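Local atomic coordinates of structural PPIase-like protein L605 (Mimivirus, PDB entry 2OSE), a protein that forms a homotrimer of cyclophilin fold and probably binds cyclosporin A and isomerises peptidyl-prolyl bonds. Residues 120-133 with 163-177. Sequence-based numbering, arbitrary orientation.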
# COMPACT_ATOMS: atom_id res chain seq x y z
N PHE A 120 -5.09 -19.11 28.91
CA PHE A 120 -5.26 -18.82 27.51
C PHE A 120 -6.71 -18.42 27.28
O PHE A 120 -7.62 -19.04 27.85
CB PHE A 120 -4.88 -20.07 26.72
CG PHE A 120 -5.43 -20.11 25.32
CD1 PHE A 120 -4.75 -19.49 24.29
CD2 PHE A 120 -6.59 -20.81 25.04
CE1 PHE A 120 -5.25 -19.54 22.99
CE2 PHE A 120 -7.10 -20.86 23.75
CZ PHE A 120 -6.43 -20.23 22.73
N TYR A 121 -6.92 -17.40 26.45
CA TYR A 121 -8.26 -16.94 26.07
C TYR A 121 -8.48 -17.19 24.58
O TYR A 121 -7.69 -16.74 23.76
CB TYR A 121 -8.47 -15.45 26.42
CG TYR A 121 -8.35 -15.19 27.90
CD1 TYR A 121 -9.48 -15.13 28.73
CD2 TYR A 121 -7.11 -15.09 28.51
CE1 TYR A 121 -9.36 -14.95 30.11
CE2 TYR A 121 -6.98 -14.91 29.89
CZ TYR A 121 -8.11 -14.84 30.67
OH TYR A 121 -7.97 -14.65 32.02
N PRO A 122 -9.54 -17.93 24.23
CA PRO A 122 -9.84 -18.20 22.81
C PRO A 122 -10.05 -16.90 22.03
O PRO A 122 -10.33 -15.84 22.65
CB PRO A 122 -11.11 -19.04 22.84
CG PRO A 122 -11.22 -19.57 24.29
CD PRO A 122 -10.51 -18.55 25.15
N HIS A 123 -9.87 -16.97 20.70
CA HIS A 123 -9.81 -15.77 19.84
C HIS A 123 -10.98 -15.83 18.85
O HIS A 123 -10.80 -15.71 17.63
CB HIS A 123 -8.44 -15.72 19.11
CG HIS A 123 -7.94 -14.34 18.77
ND1 HIS A 123 -8.77 -13.23 18.68
CD2 HIS A 123 -6.70 -13.92 18.42
CE1 HIS A 123 -8.05 -12.18 18.33
NE2 HIS A 123 -6.79 -12.57 18.17
N GLU A 124 -12.18 -16.00 19.39
CA GLU A 124 -13.36 -16.29 18.58
C GLU A 124 -14.48 -15.22 18.59
O GLU A 124 -15.46 -15.34 17.87
CB GLU A 124 -13.96 -17.61 19.07
CG GLU A 124 -12.92 -18.68 19.32
CD GLU A 124 -13.53 -20.06 19.51
OE1 GLU A 124 -14.42 -20.21 20.38
OE2 GLU A 124 -13.11 -20.96 18.76
N SER A 125 -14.31 -14.19 19.42
CA SER A 125 -15.37 -13.24 19.70
C SER A 125 -14.99 -11.83 19.29
O SER A 125 -13.80 -11.47 19.20
CB SER A 125 -15.66 -13.19 21.21
OG SER A 125 -15.93 -14.47 21.67
N LYS A 126 -16.05 -11.05 19.07
CA LYS A 126 -15.96 -9.62 18.78
C LYS A 126 -15.36 -8.87 19.95
O LYS A 126 -15.61 -9.21 21.11
CB LYS A 126 -17.38 -9.09 18.54
CG LYS A 126 -17.49 -7.62 18.16
CD LYS A 126 -18.96 -7.37 17.88
CE LYS A 126 -19.22 -6.07 17.18
NZ LYS A 126 -20.66 -6.14 16.77
N GLY A 127 -14.61 -7.81 19.66
CA GLY A 127 -14.08 -6.95 20.71
C GLY A 127 -13.03 -7.57 21.60
O GLY A 127 -12.87 -7.15 22.74
N LEU A 128 -12.29 -8.56 21.09
CA LEU A 128 -11.12 -9.07 21.80
C LEU A 128 -9.90 -8.32 21.40
O LEU A 128 -9.72 -8.05 20.19
CB LEU A 128 -10.92 -10.56 21.52
CG LEU A 128 -12.03 -11.48 22.01
CD1 LEU A 128 -11.64 -12.91 21.69
CD2 LEU A 128 -12.21 -11.35 23.53
N LEU A 129 -9.08 -7.95 22.39
CA LEU A 129 -7.79 -7.30 22.20
C LEU A 129 -6.67 -8.35 22.20
O LEU A 129 -6.65 -9.22 23.08
CB LEU A 129 -7.48 -6.33 23.37
CG LEU A 129 -6.08 -5.70 23.40
CD1 LEU A 129 -5.95 -4.66 22.28
CD2 LEU A 129 -5.76 -5.09 24.77
N SER A 130 -5.72 -8.22 21.27
CA SER A 130 -4.63 -9.20 21.17
C SER A 130 -3.34 -8.51 20.75
O SER A 130 -3.37 -7.36 20.29
CB SER A 130 -5.03 -10.37 20.27
OG SER A 130 -5.33 -9.97 18.92
N LEU A 131 -2.20 -9.17 20.98
CA LEU A 131 -0.92 -8.59 20.55
C LEU A 131 -0.45 -9.30 19.28
O LEU A 131 -0.57 -10.50 19.16
CB LEU A 131 0.15 -8.67 21.65
CG LEU A 131 -0.17 -7.88 22.92
CD1 LEU A 131 0.92 -8.11 24.00
CD2 LEU A 131 -0.38 -6.37 22.65
N VAL A 132 0.07 -8.53 18.33
CA VAL A 132 0.45 -9.09 17.04
C VAL A 132 1.93 -9.52 17.09
O VAL A 132 2.80 -8.71 17.42
CB VAL A 132 0.17 -8.06 15.91
CG1 VAL A 132 0.62 -8.60 14.52
CG2 VAL A 132 -1.33 -7.66 15.90
N PRO A 133 2.20 -10.80 16.79
CA PRO A 133 3.59 -11.28 16.85
C PRO A 133 4.44 -10.74 15.67
O PRO A 133 3.91 -10.27 14.65
CB PRO A 133 3.45 -12.80 16.76
CG PRO A 133 2.17 -13.02 16.04
CD PRO A 133 1.27 -11.86 16.38
N LEU A 163 -6.46 -16.76 11.95
CA LEU A 163 -5.42 -16.08 12.74
C LEU A 163 -4.54 -17.11 13.41
O LEU A 163 -5.04 -18.11 13.90
CB LEU A 163 -6.03 -15.14 13.79
CG LEU A 163 -6.74 -13.85 13.31
CD1 LEU A 163 -7.50 -13.20 14.47
CD2 LEU A 163 -5.77 -12.85 12.66
N ASP A 164 -3.23 -16.84 13.42
CA ASP A 164 -2.28 -17.68 14.12
C ASP A 164 -2.58 -17.69 15.62
O ASP A 164 -2.94 -16.66 16.21
CB ASP A 164 -0.87 -17.17 13.86
CG ASP A 164 0.20 -18.22 14.12
OD1 ASP A 164 0.54 -18.41 15.30
OD2 ASP A 164 0.72 -18.82 13.15
N ARG A 165 -2.47 -18.86 16.24
CA ARG A 165 -2.54 -19.00 17.71
C ARG A 165 -1.63 -17.99 18.41
O ARG A 165 -1.90 -17.58 19.55
CB ARG A 165 -2.14 -20.43 18.07
CG ARG A 165 -1.83 -20.71 19.51
CD ARG A 165 -2.95 -21.44 20.23
NE ARG A 165 -2.58 -21.68 21.63
CZ ARG A 165 -3.28 -22.46 22.46
NH1 ARG A 165 -4.37 -23.08 22.01
NH2 ARG A 165 -2.88 -22.62 23.72
N ASP A 166 -0.57 -17.56 17.72
CA ASP A 166 0.35 -16.57 18.25
C ASP A 166 -0.24 -15.15 18.29
O ASP A 166 0.40 -14.25 18.81
CB ASP A 166 1.64 -16.52 17.42
CG ASP A 166 2.50 -17.77 17.54
OD1 ASP A 166 2.38 -18.52 18.55
OD2 ASP A 166 3.31 -17.99 16.60
N GLN A 167 -1.42 -14.97 17.70
CA GLN A 167 -2.16 -13.71 17.81
C GLN A 167 -2.86 -13.79 19.16
O GLN A 167 -4.04 -14.14 19.25
CB GLN A 167 -3.13 -13.55 16.64
CG GLN A 167 -2.43 -13.49 15.24
CD GLN A 167 -2.13 -12.09 14.74
OE1 GLN A 167 -2.08 -11.13 15.50
NE2 GLN A 167 -1.96 -11.97 13.42
N VAL A 168 -2.10 -13.47 20.20
CA VAL A 168 -2.49 -13.82 21.59
C VAL A 168 -3.44 -12.81 22.26
O VAL A 168 -3.11 -11.63 22.42
CB VAL A 168 -1.21 -14.04 22.47
CG1 VAL A 168 -0.39 -12.76 22.57
CG2 VAL A 168 -1.59 -14.54 23.91
N VAL A 169 -4.61 -13.30 22.67
CA VAL A 169 -5.64 -12.51 23.34
C VAL A 169 -5.21 -12.11 24.75
O VAL A 169 -4.88 -12.97 25.59
CB VAL A 169 -6.98 -13.27 23.38
CG1 VAL A 169 -8.09 -12.49 24.17
CG2 VAL A 169 -7.44 -13.57 22.00
N ILE A 170 -5.23 -10.81 25.01
CA ILE A 170 -4.82 -10.22 26.29
C ILE A 170 -5.92 -9.34 26.94
O ILE A 170 -5.68 -8.77 28.00
CB ILE A 170 -3.52 -9.38 26.18
CG1 ILE A 170 -3.67 -8.24 25.15
CG2 ILE A 170 -2.26 -10.27 25.83
CD1 ILE A 170 -2.72 -7.12 25.47
N GLY A 171 -7.11 -9.26 26.32
CA GLY A 171 -8.14 -8.38 26.84
C GLY A 171 -9.42 -8.42 26.06
O GLY A 171 -9.50 -9.09 25.02
N GLN A 172 -10.43 -7.66 26.53
CA GLN A 172 -11.74 -7.55 25.86
C GLN A 172 -12.23 -6.11 26.01
O GLN A 172 -11.99 -5.49 27.02
CB GLN A 172 -12.79 -8.46 26.50
CG GLN A 172 -13.07 -8.08 27.98
CD GLN A 172 -14.15 -8.93 28.64
OE1 GLN A 172 -15.34 -8.82 28.30
NE2 GLN A 172 -13.75 -9.76 29.60
N VAL A 173 -13.01 -5.65 25.05
CA VAL A 173 -13.70 -4.38 25.09
C VAL A 173 -14.94 -4.56 25.95
O VAL A 173 -15.75 -5.42 25.65
CB VAL A 173 -14.10 -3.93 23.64
CG1 VAL A 173 -14.96 -2.65 23.69
CG2 VAL A 173 -12.83 -3.68 22.77
N TYR A 174 -15.08 -3.79 27.03
CA TYR A 174 -16.31 -3.90 27.85
C TYR A 174 -17.25 -2.67 27.69
O TYR A 174 -18.33 -2.63 28.30
CB TYR A 174 -15.98 -4.18 29.33
CG TYR A 174 -15.21 -3.06 30.02
CD1 TYR A 174 -15.88 -2.03 30.67
CD2 TYR A 174 -13.80 -3.00 29.97
CE1 TYR A 174 -15.17 -0.98 31.27
CE2 TYR A 174 -13.10 -1.97 30.58
CZ TYR A 174 -13.80 -0.97 31.23
OH TYR A 174 -13.11 0.06 31.82
N GLY A 175 -16.82 -1.72 26.88
CA GLY A 175 -17.59 -0.52 26.56
C GLY A 175 -17.10 -0.01 25.22
O GLY A 175 -15.89 0.05 24.99
N GLY A 176 -18.03 0.33 24.31
CA GLY A 176 -17.62 0.85 22.99
C GLY A 176 -17.62 -0.14 21.84
O GLY A 176 -17.05 0.13 20.80
N LEU A 177 -18.26 -1.29 22.00
CA LEU A 177 -18.49 -2.19 20.88
C LEU A 177 -19.26 -1.50 19.76
O LEU A 177 -19.04 -1.81 18.58
CB LEU A 177 -19.26 -3.45 21.29
CG LEU A 177 -18.56 -4.37 22.30
CD1 LEU A 177 -19.50 -5.49 22.62
CD2 LEU A 177 -17.31 -4.91 21.62
O HOH W 1 -4.56 -15.70 25.63
O HOH W 2 -5.18 -16.22 22.85
O HOH W 3 -3.01 -10.37 17.82
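L129 pairs with G171 and S130 with V169 where strands 128-131 and 168-173 run antiparallel at 153°, and a classic beta bulge takes up the one-residue shift: L129 O receives I170 N at 2.9 Å and, weakly, G171 N. Beyond it V173 N donates to G127 O at 2.8 Å. The bulge swings I170 so that its CD1 lies 3.7 Å from L129 CD2 and equally close to L131 CG, on the side where helix 41-52 packs.

On the other side the imidazole of H123 is clamped between two methyls. V169 CG2 sits 3.5 Å from the ring centroid and L163 CD1 closes the opposite face, both CH-pi contacts. With CG anti to the backbone N (chi1 -151°), the ring reaches S130, where NE2 and OG share a hydrogen bond of 3.1 Å. A water links that OG to Q167 OE1, while Q167 NE2 is held by A191 O of the second subunit. Two more waters join the backbone of Y121 to that of V169 in place of direct bonds. Farther out, the R165 guanidinium lies flat on F120, planes 7° apart and CZ 3.8 Å from the ring centroid, a cation-pi stack.

Two methyls over opposite faces and the NE2 bond to S130 thus hold the H123 ring, and Q167 carries this network from the cyclophilin beta-barrel to the trimer interface.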